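Glycoside hydrolase family 31 (Trueperella pyogenes, PDB 5I0G) binds cycloalternan in a TIM-barrel pocket and, as a cycloalternan-degrading enzyme of glycoside hydrolase family 31, probably hydrolyses its alpha-glucosidic linkages. Local coordinates at residues S300-N305 and V328-S333; V384-I389 and L459-F464. The protein carries 1 engineered substitution. All coordinates share one frame; numbering follows the deposited sequence.

Contact 1. Residues S300-N305 and V328-S333; sequences SGNEWN and VIEAWS. With GLC (alpha-D-glucopyranose), chain B; GLC (alpha-D-glucopyranose), chain C.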
loop_
_atom_site.group_PDB
_atom_site.type_symbol
_atom_site.label_atom_id
_atom_site.label_comp_id
_atom_site.label_asym_id
_atom_site.label_seq_id
_atom_site.Cartn_x
_atom_site.Cartn_y
_atom_site.Cartn_z
ATOM N N SER A 300 -13.426 -3.068 -14.346
ATOM C CA SER A 300 -13.246 -4.098 -13.324
ATOM C C SER A 300 -14.465 -4.247 -12.431
ATOM O O SER A 300 -15.203 -3.292 -12.170
ATOM C CB SER A 300 -12.007 -3.769 -12.459
ATOM O OG SER A 300 -11.790 -4.730 -11.428
ATOM N N GLY A 301 -14.659 -5.458 -11.942
ATOM C CA GLY A 301 -15.707 -5.734 -10.962
ATOM C C GLY A 301 -15.565 -7.137 -10.405
ATOM O O GLY A 301 -15.570 -8.118 -11.154
ATOM N N ASN A 302 -15.450 -7.239 -9.087
ATOM C CA ASN A 302 -15.228 -8.530 -8.465
ATOM C C ASN A 302 -16.331 -9.563 -8.748
ATOM O O ASN A 302 -16.040 -10.753 -8.815
ATOM C CB ASN A 302 -14.998 -8.394 -6.965
ATOM C CG ASN A 302 -14.495 -9.679 -6.349
ATOM O OD1 ASN A 302 -15.283 -10.450 -5.809
ATOM N ND2 ASN A 302 -13.192 -9.954 -6.477
ATOM N N GLU A 303 -17.567 -9.122 -8.961
ATOM C CA GLU A 303 -18.669 -10.065 -9.211
ATOM C C GLU A 303 -18.803 -10.537 -10.675
ATOM O O GLU A 303 -19.746 -11.259 -11.026
ATOM C CB GLU A 303 -19.967 -9.513 -8.635
ATOM C CG GLU A 303 -19.852 -9.368 -7.119
ATOM C CD GLU A 303 -21.164 -9.106 -6.432
ATOM O OE1 GLU A 303 -21.251 -9.359 -5.214
ATOM O OE2 GLU A 303 -22.109 -8.675 -7.107
ATOM N N TRP A 304 -17.845 -10.151 -11.520
ATOM C CA TRP A 304 -17.721 -10.705 -12.861
ATOM C C TRP A 304 -16.900 -11.996 -12.766
ATOM O O TRP A 304 -15.709 -12.026 -13.092
ATOM C CB TRP A 304 -17.056 -9.701 -13.808
ATOM C CG TRP A 304 -17.751 -8.362 -13.903
ATOM C CD1 TRP A 304 -19.006 -8.032 -13.455
ATOM C CD2 TRP A 304 -17.207 -7.172 -14.481
ATOM N NE1 TRP A 304 -19.269 -6.712 -13.714
ATOM C CE2 TRP A 304 -18.177 -6.154 -14.332
ATOM C CE3 TRP A 304 -15.992 -6.869 -15.105
ATOM C CZ2 TRP A 304 -17.985 -4.869 -14.802
ATOM C CZ3 TRP A 304 -15.788 -5.586 -15.562
ATOM C CH2 TRP A 304 -16.795 -4.591 -15.409
ATOM N N ASN A 305 -17.560 -13.064 -12.324
ATOM C CA ASN A 305 -16.893 -14.322 -12.012
ATOM C C ASN A 305 -17.227 -15.477 -12.947
ATOM O O ASN A 305 -16.973 -16.621 -12.601
ATOM C CB ASN A 305 -17.153 -14.700 -10.546
ATOM C CG ASN A 305 -18.555 -15.258 -10.302
ATOM O OD1 ASN A 305 -19.530 -14.917 -11.007
ATOM N ND2 ASN A 305 -18.667 -16.124 -9.289
ATOM N N VAL A 328 -10.018 -6.125 -16.049
ATOM C CA VAL A 328 -9.407 -6.843 -14.932
ATOM C C VAL A 328 -10.431 -7.888 -14.538
ATOM O O VAL A 328 -11.610 -7.571 -14.375
ATOM C CB VAL A 328 -9.066 -5.932 -13.736
ATOM C CG1 VAL A 328 -8.428 -6.731 -12.594
ATOM C CG2 VAL A 328 -8.148 -4.787 -14.162
ATOM N N ILE A 329 -9.986 -9.142 -14.440
ATOM C CA ILE A 329 -10.809 -10.231 -13.896
ATOM C C ILE A 329 -10.190 -10.704 -12.575
ATOM O O ILE A 329 -9.076 -11.248 -12.565
ATOM C CB ILE A 329 -10.912 -11.421 -14.870
ATOM C CG1 ILE A 329 -11.271 -10.936 -16.283
ATOM C CG2 ILE A 329 -11.947 -12.424 -14.362
ATOM C CD1 ILE A 329 -11.385 -12.042 -17.315
ATOM N N GLU A 330 -10.934 -10.520 -11.481
ATOM C CA GLU A 330 -10.500 -10.924 -10.138
ATOM C C GLU A 330 -10.980 -12.296 -9.735
ATOM O O GLU A 330 -10.171 -13.134 -9.294
ATOM C CB GLU A 330 -10.966 -9.913 -9.109
ATOM C CG GLU A 330 -10.325 -8.552 -9.278
ATOM C CD GLU A 330 -10.465 -7.697 -8.048
ATOM O OE1 GLU A 330 -11.443 -7.898 -7.285
ATOM O OE2 GLU A 330 -9.589 -6.834 -7.840
ATOM N N ALA A 331 -12.285 -12.536 -9.900
ATOM C CA ALA A 331 -12.884 -13.823 -9.557
ATOM C C ALA A 331 -12.880 -14.775 -10.750
ATOM O O ALA A 331 -13.939 -15.128 -11.301
ATOM C CB ALA A 331 -14.294 -13.636 -9.004
ATOM N N TRP A 332 -11.665 -15.200 -11.116
ATOM C CA TRP A 332 -11.418 -16.059 -12.286
ATOM C C TRP A 332 -11.086 -17.522 -11.956
ATOM O O TRP A 332 -11.414 -18.432 -12.739
ATOM C CB TRP A 332 -10.300 -15.472 -13.145
ATOM C CG TRP A 332 -8.943 -15.465 -12.533
ATOM C CD1 TRP A 332 -8.401 -14.471 -11.779
ATOM C CD2 TRP A 332 -7.937 -16.476 -12.648
ATOM N NE1 TRP A 332 -7.129 -14.798 -11.405
ATOM C CE2 TRP A 332 -6.814 -16.026 -11.918
ATOM C CE3 TRP A 332 -7.879 -17.720 -13.280
ATOM C CZ2 TRP A 332 -5.637 -16.762 -11.816
ATOM C CZ3 TRP A 332 -6.687 -18.470 -13.178
ATOM C CH2 TRP A 332 -5.592 -17.982 -12.443
ATOM N N SER A 333 -10.449 -17.742 -10.800
ATOM C CA SER A 333 -9.862 -19.033 -10.454
ATOM C C SER A 333 -10.768 -19.894 -9.578
ATOM O O SER A 333 -11.862 -19.486 -9.214
ATOM C CB SER A 333 -8.532 -18.794 -9.709
ATOM O OG SER A 333 -8.738 -18.329 -8.376
HETATM C C1 GLC B . -12.028 -10.629 -3.468
HETATM C C2 GLC B . -12.509 -11.436 -2.282
HETATM C C3 GLC B . -11.515 -12.539 -1.956
HETATM C C4 GLC B . -11.261 -13.408 -3.179
HETATM C C5 GLC B . -10.858 -12.535 -4.369
HETATM C C6 GLC B . -10.758 -13.304 -5.683
HETATM O O2 GLC B . -12.629 -10.557 -1.165
HETATM O O3 GLC B . -12.056 -13.321 -0.884
HETATM O O4 GLC B . -10.240 -14.360 -2.850
HETATM O O5 GLC B . -11.823 -11.500 -4.580
HETATM O O6 GLC B . -12.070 -13.634 -6.157
HETATM C C1 GLC C . -8.691 -6.580 -1.877
HETATM C C2 GLC C . -8.479 -5.407 -2.837
HETATM C C3 GLC C . -9.659 -5.273 -3.787
HETATM C C4 GLC C . -10.020 -6.591 -4.462
HETATM C C5 GLC C . -10.156 -7.693 -3.425
HETATM C C6 GLC C . -10.353 -9.047 -4.078
HETATM O O2 GLC C . -8.319 -4.168 -2.121
HETATM O O3 GLC C . -9.397 -4.303 -4.806
HETATM O O4 GLC C . -11.270 -6.435 -5.135
HETATM O O5 GLC C . -8.986 -7.768 -2.602
HETATM O O6 GLC C . -10.847 -9.910 -3.059
HETATM O O HOH W 1 -13.795 -10.522 -11.556
HETATM O O HOH W 2 -12.631 -7.723 -11.767
HETATM O O HOH W 3 -14.800 -17.804 -11.504
#
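The side chains of N302 and E330 meet at about a right angle, and a nearly straight hydrogen bond joins them: N302 ND2 lies 2.8 Å from E330 OE1, with an N-H...O angle of 164°. OE1 is met on its anti side, and the amide and carboxylate planes stand 77° apart. Both polar ends also serve the bound sugar. N302 ND2 donates a more bent bond to O5 of the chain B glucose at 2.8 Å, while E330 OE1 accepts O4 of the chain C glucose at 2.6 Å. The N302 side chain leaves its backbone sidelong, and a chi1 of -169°, which sets CG opposite the backbone N, brings ND2 to the carboxylate and the sugar. E330 OE2 forms a salt bridge with K465, which holds the carboxylate from its other oxygen.

These residues stand just beyond the C-terminal ends of the neighbouring parallel strands 298-300 and 326-329, the end of a TIM barrel where the active-site loops gather, and N302, E330 and A331 line the glycan pocket.

Carbon contacts fill in around the polar pair, at the strand ends and along the loops. A331 CB sits 3.4 Å from N302 O and also touches N305 CB, and S300 packs against V328 CB. N305 CA makes a bent CA-H...O contact with A331 O, at 3.1 Å.

Water joins the two backbones where direct bonds are missing. One molecule accepts from A331 N and lies within bonding distance of G301 O and W304 O; a second accepts from G301 N and lies 2.8 Å from V328 O; a third lies between N305 O and A331 O. The G301-W304 segment is a type I turn, closed by W304 N to G301 O, and the W304 indole is held through NE1 by D603.

Contact 2. Residues V384-I389 and L459-F464; sequences VILWQI and LDIDGF. With GLC (alpha-D-glucopyranose), chain C.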
loop_
_atom_site.group_PDB
_atom_site.type_symbol
_atom_site.label_atom_id
_atom_site.label_comp_id
_atom_site.label_asym_id
_atom_site.label_seq_id
_atom_site.Cartn_x
_atom_site.Cartn_y
_atom_site.Cartn_z
ATOM N N VAL A 384 -6.322 -8.159 -21.159
ATOM C CA VAL A 384 -6.912 -8.908 -20.051
ATOM C C VAL A 384 -5.883 -9.075 -18.923
ATOM O O VAL A 384 -4.761 -9.530 -19.160
ATOM C CB VAL A 384 -7.413 -10.297 -20.528
ATOM C CG1 VAL A 384 -8.040 -11.079 -19.383
ATOM C CG2 VAL A 384 -8.418 -10.146 -21.652
ATOM N N ILE A 385 -6.304 -8.741 -17.701
ATOM C CA ILE A 385 -5.456 -8.776 -16.498
ATOM C C ILE A 385 -6.101 -9.701 -15.453
ATOM O O ILE A 385 -7.287 -9.582 -15.159
ATOM C CB ILE A 385 -5.324 -7.353 -15.869
ATOM C CG1 ILE A 385 -4.808 -6.322 -16.885
ATOM C CG2 ILE A 385 -4.470 -7.376 -14.603
ATOM C CD1 ILE A 385 -3.341 -6.421 -17.225
ATOM N N LEU A 386 -5.307 -10.592 -14.862
ATOM C CA LEU A 386 -5.805 -11.500 -13.845
ATOM C C LEU A 386 -5.227 -11.171 -12.482
ATOM O O LEU A 386 -4.053 -10.830 -12.334
ATOM C CB LEU A 386 -5.498 -12.953 -14.211
ATOM C CG LEU A 386 -6.042 -13.496 -15.546
ATOM C CD1 LEU A 386 -5.645 -14.954 -15.704
ATOM C CD2 LEU A 386 -7.549 -13.347 -15.651
ATOM N N TRP A 387 -6.077 -11.322 -11.477
ATOM C CA TRP A 387 -5.744 -11.049 -10.090
ATOM C C TRP A 387 -4.876 -12.133 -9.478
ATOM O O TRP A 387 -4.954 -13.312 -9.850
ATOM C CB TRP A 387 -7.048 -10.923 -9.322
ATOM C CG TRP A 387 -6.990 -10.421 -7.931
ATOM C CD1 TRP A 387 -7.130 -9.141 -7.536
ATOM C CD2 TRP A 387 -6.894 -11.207 -6.739
ATOM N NE1 TRP A 387 -7.089 -9.062 -6.168
ATOM C CE2 TRP A 387 -6.942 -10.320 -5.655
ATOM C CE3 TRP A 387 -6.742 -12.573 -6.491
ATOM C CZ2 TRP A 387 -6.859 -10.742 -4.333
ATOM C CZ3 TRP A 387 -6.659 -13.004 -5.176
ATOM C CH2 TRP A 387 -6.711 -12.082 -4.107
ATOM N N GLN A 388 -4.039 -11.714 -8.540
ATOM C CA GLN A 388 -3.087 -12.593 -7.851
ATOM C C GLN A 388 -2.864 -12.094 -6.434
ATOM O O GLN A 388 -3.096 -10.899 -6.126
ATOM C CB GLN A 388 -1.714 -12.610 -8.547
ATOM C CG GLN A 388 -1.665 -13.306 -9.889
ATOM C CD GLN A 388 -1.713 -14.817 -9.781
ATOM O OE1 GLN A 388 -0.690 -15.467 -9.595
ATOM N NE2 GLN A 388 -2.896 -15.380 -9.914
ATOM N N ILE A 389 -2.359 -13.010 -5.607
ATOM C CA ILE A 389 -1.997 -12.732 -4.215
ATOM C C ILE A 389 -0.677 -13.491 -3.953
ATOM O O ILE A 389 -0.515 -14.621 -4.468
ATOM C CB ILE A 389 -3.156 -13.185 -3.280
ATOM C CG1 ILE A 389 -2.935 -12.783 -1.821
ATOM C CG2 ILE A 389 -3.363 -14.691 -3.309
ATOM C CD1 ILE A 389 -3.482 -11.427 -1.482
ATOM N N LEU A 459 -2.488 -19.077 -22.726
ATOM C CA LEU A 459 -3.766 -18.351 -22.739
ATOM C C LEU A 459 -3.655 -16.901 -23.195
ATOM O O LEU A 459 -4.670 -16.287 -23.559
ATOM C CB LEU A 459 -4.448 -18.393 -21.363
ATOM C CG LEU A 459 -4.764 -19.777 -20.799
ATOM C CD1 LEU A 459 -5.690 -19.675 -19.602
ATOM C CD2 LEU A 459 -5.379 -20.684 -21.838
ATOM N N ASP A 460 -2.443 -16.349 -23.148
ATOM C CA ASP A 460 -2.140 -15.059 -23.778
ATOM C C ASP A 460 -2.644 -13.829 -23.010
ATOM O O ASP A 460 -2.802 -12.766 -23.601
ATOM C CB ASP A 460 -2.617 -15.043 -25.255
ATOM C CG ASP A 460 -1.902 -13.987 -26.117
ATOM O OD1 ASP A 460 -0.785 -13.528 -25.753
ATOM O OD2 ASP A 460 -2.482 -13.606 -27.159
ATOM N N ILE A 461 -2.831 -13.931 -21.692
ATOM C CA ILE A 461 -3.125 -12.736 -20.880
ATOM C C ILE A 461 -1.980 -11.689 -20.930
ATOM O O ILE A 461 -0.818 -11.987 -21.276
ATOM C CB ILE A 461 -3.505 -13.050 -19.400
ATOM C CG1 ILE A 461 -2.325 -13.580 -18.604
ATOM C CG2 ILE A 461 -4.692 -14.017 -19.309
ATOM C CD1 ILE A 461 -2.431 -13.281 -17.127
ATOM N N ASP A 462 -2.329 -10.470 -20.566
ATOM C CA ASP A 462 -1.482 -9.307 -20.789
ATOM C C ASP A 462 -0.863 -8.712 -19.540
ATOM O O ASP A 462 -0.054 -7.806 -19.657
ATOM C CB ASP A 462 -2.324 -8.253 -21.482
ATOM C CG ASP A 462 -2.931 -8.781 -22.748
ATOM O OD1 ASP A 462 -2.167 -9.022 -23.693
ATOM O OD2 ASP A 462 -4.162 -9.000 -22.778
ATOM N N GLY A 463 -1.243 -9.192 -18.359
ATOM C CA GLY A 463 -0.724 -8.622 -17.111
ATOM C C GLY A 463 -1.458 -9.171 -15.918
ATOM O O GLY A 463 -2.374 -9.978 -16.064
ATOM N N PHE A 464 -1.059 -8.722 -14.739
ATOM C CA PHE A 464 -1.533 -9.285 -13.479
ATOM C C PHE A 464 -1.835 -8.149 -12.511
ATOM O O PHE A 464 -1.068 -7.191 -12.439
ATOM C CB PHE A 464 -0.454 -10.156 -12.849
ATOM C CG PHE A 464 -0.187 -11.453 -13.570
ATOM C CD1 PHE A 464 -1.018 -12.547 -13.389
ATOM C CD2 PHE A 464 0.918 -11.591 -14.400
ATOM C CE1 PHE A 464 -0.759 -13.760 -14.032
ATOM C CE2 PHE A 464 1.171 -12.786 -15.066
ATOM C CZ PHE A 464 0.339 -13.882 -14.868
HETATM C C1 GLC C . -8.691 -6.580 -1.877
HETATM C C2 GLC C . -8.479 -5.407 -2.837
HETATM C C3 GLC C . -9.659 -5.273 -3.787
HETATM C C4 GLC C . -10.020 -6.591 -4.462
HETATM C C5 GLC C . -10.156 -7.693 -3.425
HETATM C C6 GLC C . -10.353 -9.047 -4.078
HETATM O O2 GLC C . -8.319 -4.168 -2.121
HETATM O O3 GLC C . -9.397 -4.303 -4.806
HETATM O O4 GLC C . -11.270 -6.435 -5.135
HETATM O O5 GLC C . -8.986 -7.768 -2.602
HETATM O O6 GLC C . -10.847 -9.910 -3.059
#
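V384 and D462 grip each other through two hydrogen bonds. V384 N donates to the anti lone pair of D462 OD2, 2.8 Å away, and D462 N returns a bond to V384 O at 3.0 Å, approached almost end-on at 163°. Both backbone polar atoms of V384 are thus satisfied by one residue. D462 OD2 takes a second bond from H378 on helix 370-379, so the carboxylate links strand and helix. Further along, L386 N donates to G463 O at 3.2 Å, with the donor tilted 26° from the carbonyl plane; the same oxygen also receives the CA-H of I385. F464 CA-H approaches L386 O at 3.2 Å, and that oxygen lies near the plane of the F464 ring, at its edge; the backbone of L386 is also hydrogen-bonded to K465.

Q388 NE2 bonds to W387 O and to F338 O, while OE1 accepts from Y500. With chi1 at -70°, CG lies 3.6 Å from F464 CD1; a further bend at chi2 turns the amide back toward W387 O. The L386 and I461 side chains cross at about a right angle, with L386 CD1 3.8 Å from I461 CG2, and I461 CD1 rests on one face of the F464 ring, toward its rim. I385 CD1 packs tightly against G463.

W387 points away from this interface; its indole NE1 is bonded to D467, and the ring borders the chain C glucose. Such pairing of neighbouring parallel strands, 383-388 with 463-466, is the basic unit of a (beta/alpha)8 TIM barrel, the catalytic fold of family 31.

Following the chain, strand 298-300 runs into the loop of contact 1, helix 307-319 leads back to strand 326-329, and contact 1 closes a beta-alpha-beta unit. Contact 2 opens only after that, at strand 383-388, and closes a longer excursion, part helix and part loop, when the chain reaches strand 463-466. The two contacts neither nest nor cross. They are joined because strands 326-329 and 383-388 are neighbours in the barrel: I329 N meets I385 O at 2.8 Å, and W332 NE1 lies 3.1 Å from W387 O. Together they set four consecutive strands side by side, and both face the chain C glucose.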